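Local coordinates for adenosyl-chloride synthase (Thermotoga maritima, PDB 2ZBV), which binds adenosine and, as a member of the SAM hydrolase and SAM-dependent halogenase family, probably cleaves S-adenosyl-L-methionine, at the interface of chains A and B. Numbering follows the deposited sequence. Chains: chain A/B, Uncharacterized conserved protein.

Contact 1: the interface of chains A and B. Residues chain A 71, 124-125; chain B 218-220, 231-232.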
loop_
_atom_site.group_PDB
_atom_site.type_symbol
_atom_site.label_atom_id
_atom_site.label_comp_id
_atom_site.label_asym_id
_atom_site.label_seq_id
_atom_site.Cartn_x
_atom_site.Cartn_y
_atom_site.Cartn_z
ATOM N N VAL A 71 -17.666 15.968 4.404
ATOM C CA VAL A 71 -18.588 14.961 3.915
ATOM C C VAL A 71 -19.899 15.036 4.712
ATOM O O VAL A 71 -19.888 15.135 5.940
ATOM C CB VAL A 71 -17.966 13.542 4.038
ATOM C CG1 VAL A 71 -17.744 13.187 5.518
ATOM C CG2 VAL A 71 -18.856 12.513 3.355
ATOM N N PHE A 124 -24.059 9.080 5.514
ATOM C CA PHE A 124 -23.793 10.488 5.772
ATOM C C PHE A 124 -22.315 10.836 5.718
ATOM O O PHE A 124 -21.960 11.959 5.378
ATOM C CB PHE A 124 -24.317 10.903 7.152
ATOM C CG PHE A 124 -25.782 10.661 7.347
ATOM C CD1 PHE A 124 -26.711 11.175 6.447
ATOM C CD2 PHE A 124 -26.235 9.930 8.440
ATOM C CE1 PHE A 124 -28.076 10.962 6.636
ATOM C CE2 PHE A 124 -27.598 9.708 8.642
ATOM C CZ PHE A 124 -28.521 10.225 7.739
ATOM N N THR A 125 -21.454 9.880 6.047
ATOM C CA THR A 125 -20.029 10.172 6.089
ATOM C C THR A 125 -19.090 9.408 5.150
ATOM O O THR A 125 -17.877 9.424 5.352
ATOM C CB THR A 125 -19.510 10.025 7.540
ATOM O OG1 THR A 125 -19.735 8.689 8.000
ATOM C CG2 THR A 125 -20.252 10.993 8.469
ATOM N N LYS B 218 -24.971 13.678 12.097
ATOM C CA LYS B 218 -24.949 12.928 10.853
ATOM C C LYS B 218 -23.599 13.114 10.165
ATOM O O LYS B 218 -23.034 12.160 9.644
ATOM C CB LYS B 218 -26.086 13.396 9.936
ATOM C CG LYS B 218 -27.476 13.160 10.518
ATOM C CD LYS B 218 -28.568 13.584 9.553
ATOM C CE LYS B 218 -29.946 13.253 10.102
ATOM N NZ LYS B 218 -31.007 13.417 9.062
ATOM N N ALA B 219 -23.077 14.339 10.192
ATOM C CA ALA B 219 -21.791 14.643 9.564
ATOM C C ALA B 219 -20.764 15.170 10.570
ATOM O O ALA B 219 -21.117 15.858 11.526
ATOM C CB ALA B 219 -21.991 15.669 8.450
ATOM N N PHE B 220 -19.491 14.851 10.348
ATOM C CA PHE B 220 -18.421 15.316 11.230
ATOM C C PHE B 220 -18.545 16.826 11.386
ATOM O O PHE B 220 -18.391 17.370 12.485
ATOM C CB PHE B 220 -17.049 14.999 10.629
ATOM C CG PHE B 220 -16.852 13.548 10.297
ATOM C CD1 PHE B 220 -16.716 12.599 11.309
ATOM C CD2 PHE B 220 -16.826 13.125 8.970
ATOM C CE1 PHE B 220 -16.560 11.254 11.003
ATOM C CE2 PHE B 220 -16.670 11.782 8.655
ATOM C CZ PHE B 220 -16.537 10.842 9.670
ATOM N N HIS B 231 -22.150 9.016 15.755
ATOM C CA HIS B 231 -22.899 8.892 14.507
ATOM C C HIS B 231 -22.784 7.482 13.933
ATOM O O HIS B 231 -22.011 6.663 14.423
ATOM C CB HIS B 231 -22.338 9.883 13.483
ATOM C CG HIS B 231 -20.981 9.504 12.977
ATOM N ND1 HIS B 231 -20.720 9.284 11.642
ATOM C CD2 HIS B 231 -19.833 9.220 13.636
ATOM C CE1 HIS B 231 -19.471 8.876 11.500
ATOM N NE2 HIS B 231 -18.911 8.826 12.695
ATOM N N PRO B 232 -23.555 7.184 12.879
ATOM C CA PRO B 232 -23.470 5.847 12.292
ATOM C C PRO B 232 -22.348 5.841 11.258
ATOM O O PRO B 232 -22.273 6.749 10.427
ATOM C CB PRO B 232 -24.837 5.674 11.651
ATOM C CG PRO B 232 -25.122 7.059 11.138
ATOM C CD PRO B 232 -24.662 7.957 12.284
#

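Contact 2: the interface of chains A and B. Residues chain A 41, 69; chain B 220, 244-245.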
loop_
_atom_site.group_PDB
_atom_site.type_symbol
_atom_site.label_atom_id
_atom_site.label_comp_id
_atom_site.label_asym_id
_atom_site.label_seq_id
_atom_site.Cartn_x
_atom_site.Cartn_y
_atom_site.Cartn_z
ATOM N N PHE A 41 -7.519 14.838 6.194
ATOM C CA PHE A 41 -8.113 16.136 5.881
ATOM C C PHE A 41 -7.211 17.142 5.177
ATOM O O PHE A 41 -7.621 18.285 4.962
ATOM C CB PHE A 41 -8.654 16.800 7.163
ATOM C CG PHE A 41 -8.987 15.827 8.274
ATOM C CD1 PHE A 41 -9.852 14.761 8.057
ATOM C CD2 PHE A 41 -8.407 15.972 9.535
ATOM C CE1 PHE A 41 -10.132 13.854 9.076
ATOM C CE2 PHE A 41 -8.683 15.069 10.566
ATOM C CZ PHE A 41 -9.549 14.006 10.333
ATOM N N TYR A 69 -13.307 16.279 4.411
ATOM C CA TYR A 69 -13.666 16.473 5.820
ATOM C C TYR A 69 -15.090 17.002 5.985
ATOM O O TYR A 69 -15.703 16.829 7.038
ATOM C CB TYR A 69 -12.679 17.440 6.487
ATOM C CG TYR A 69 -12.636 18.807 5.828
ATOM C CD1 TYR A 69 -13.526 19.814 6.198
ATOM C CD2 TYR A 69 -11.727 19.075 4.806
ATOM C CE1 TYR A 69 -13.515 21.060 5.563
ATOM C CE2 TYR A 69 -11.706 20.309 4.163
ATOM C CZ TYR A 69 -12.600 21.296 4.543
ATOM O OH TYR A 69 -12.591 22.504 3.884
ATOM N N PHE B 220 -19.491 14.851 10.348
ATOM C CA PHE B 220 -18.421 15.316 11.230
ATOM C C PHE B 220 -18.545 16.826 11.386
ATOM O O PHE B 220 -18.391 17.370 12.485
ATOM C CB PHE B 220 -17.049 14.999 10.629
ATOM C CG PHE B 220 -16.852 13.548 10.297
ATOM C CD1 PHE B 220 -16.716 12.599 11.309
ATOM C CD2 PHE B 220 -16.826 13.125 8.970
ATOM C CE1 PHE B 220 -16.560 11.254 11.003
ATOM C CE2 PHE B 220 -16.670 11.782 8.655
ATOM C CZ PHE B 220 -16.537 10.842 9.670
ATOM N N LEU B 244 -12.473 16.653 12.591
ATOM C CA LEU B 244 -11.146 17.118 12.210
ATOM C C LEU B 244 -10.117 16.747 13.277
ATOM O O LEU B 244 -9.093 17.413 13.427
ATOM C CB LEU B 244 -11.165 18.637 11.997
ATOM C CG LEU B 244 -12.015 19.100 10.804
ATOM C CD1 LEU B 244 -12.143 20.630 10.796
ATOM C CD2 LEU B 244 -11.369 18.596 9.517
ATOM N N GLY B 245 -10.401 15.677 14.013
ATOM C CA GLY B 245 -9.492 15.239 15.061
ATOM C C GLY B 245 -9.382 13.732 15.177
ATOM O O GLY B 245 -9.855 12.998 14.309
#

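Contact 1: the interface of chains A and B
A:Phe124 and B:Lys218 meet face against chain, a CH-pi contact between two subunits at the edge of the adenosine site. B:Lys218 CB sits over the ring of A:Phe124, 3.9 Å from its centroid and displaced toward the rim. The rest of the lysine is extended (chi2 -178°, chi3 176°), which lays its methylenes along the ring, CG near CE2 and CD 3.8 Å from A:Phe124 CZ. With an alanine in place of A:Phe124, the aliphatic stem of B:Lys218 would probably lose its backing and be freer to swing.

The other apolar packing gathers on B:Phe220, an adenosine-binding residue at the start of the 3-10 helix 220-222. A:Val71 CG1 touches its CD2 and CE2 alike, at 3.6 Å from each. A:Thr125 lies across one face of the same ring, its methyl CG2 held 3.6 Å above the ring plane near the rim, while its CB comes within 3.5 Å of B:Phe220 CE2. B:Pro232 CG adds a looser touch at A:Phe124 CD2.

The polar atoms named here meet carbon across the boundary. A:Val71 O faces the methyl CB of B:Ala219 at 3.3 Å. The hydroxyl of A:Thr125 is set between its own backbone N and carbonyl carbon (chi1 60°), which brings OG1 into the plane of the B:His231 imidazole, at the ring edge, 3.5 Å from CE1.

Contact 2: the interface of chains A and B
B:Leu244 drives one methyl, CD2, into the corner between A:Tyr69 and A:Phe41, and the small apolar cluster forms round that carbon. In this SAM hydrolase and halogenase family the nucleoside site lies where the N-terminal domain of one subunit meets the C-terminal domain of a neighbour, and all three residues line the adenosine pocket. B:Leu244 CD2 is 3.5 Å from A:Tyr69 CB and 3.9 Å from A:Phe41 CG. It sits above A:Tyr69 CB, just beyond the CG end of the ring and well away from the phenol hydroxyl. On the other flank it stands over one face of A:Phe41, toward the CG and CD2 side. The two aromatic rings are turned almost at right angles to each other, and the methyl fits between A:Tyr69 CB and the CG end of the A:Phe41 face. The leucine's second torsion (chi2 172°) carries CD1 away from its own CA and leaves CD2 as the branch that makes these contacts.

Farther out along the phenylalanine, the leucine's main chain takes over from its side chain. A:Phe41 CE2 lies 3.6 Å from B:Leu244 CA and 3.5 Å from its carbonyl carbon C, with CZ just behind, and the ring therefore covers backbone as well as methyl. A:Phe41 holds its ring there with a first torsion well off the usual staggered value (chi1 -24°), on a backbone of left-handed helical conformation, which suggests some strain. B:Leu244 has a similar left-handed backbone.

At the rim, main-chain polar groups flank the cluster. The amide N of B:Gly245 is 3.9 Å from A:Phe41 CE2, a contact with the ring that follows directly from the leucine's. On the opposite margin the carbonyl A:Tyr69 O faces B:Phe220 CB at 4.2 Å, a glancing approach that hides little surface of the phenylalanine.

Contact 1 and contact 2 have C-alpha centres about 11 Å apart and share B:Phe220, the first residue of the 3-10 helix 220-222: its ring serves contact 1, while its CB lies at the margin of contact 2. Both join loops of chain A to the C-terminal part of chain B, and both include adenosine-pocket residues from each chain. The pocket is thus built across the subunit boundary, with A:Phe41, A:Tyr69, A:Val71 and A:Thr125 facing B:Phe220, B:Leu244 and B:Gly245. The deposited assembly holds three copies, and nucleoside binding is probably tied to that oligomer.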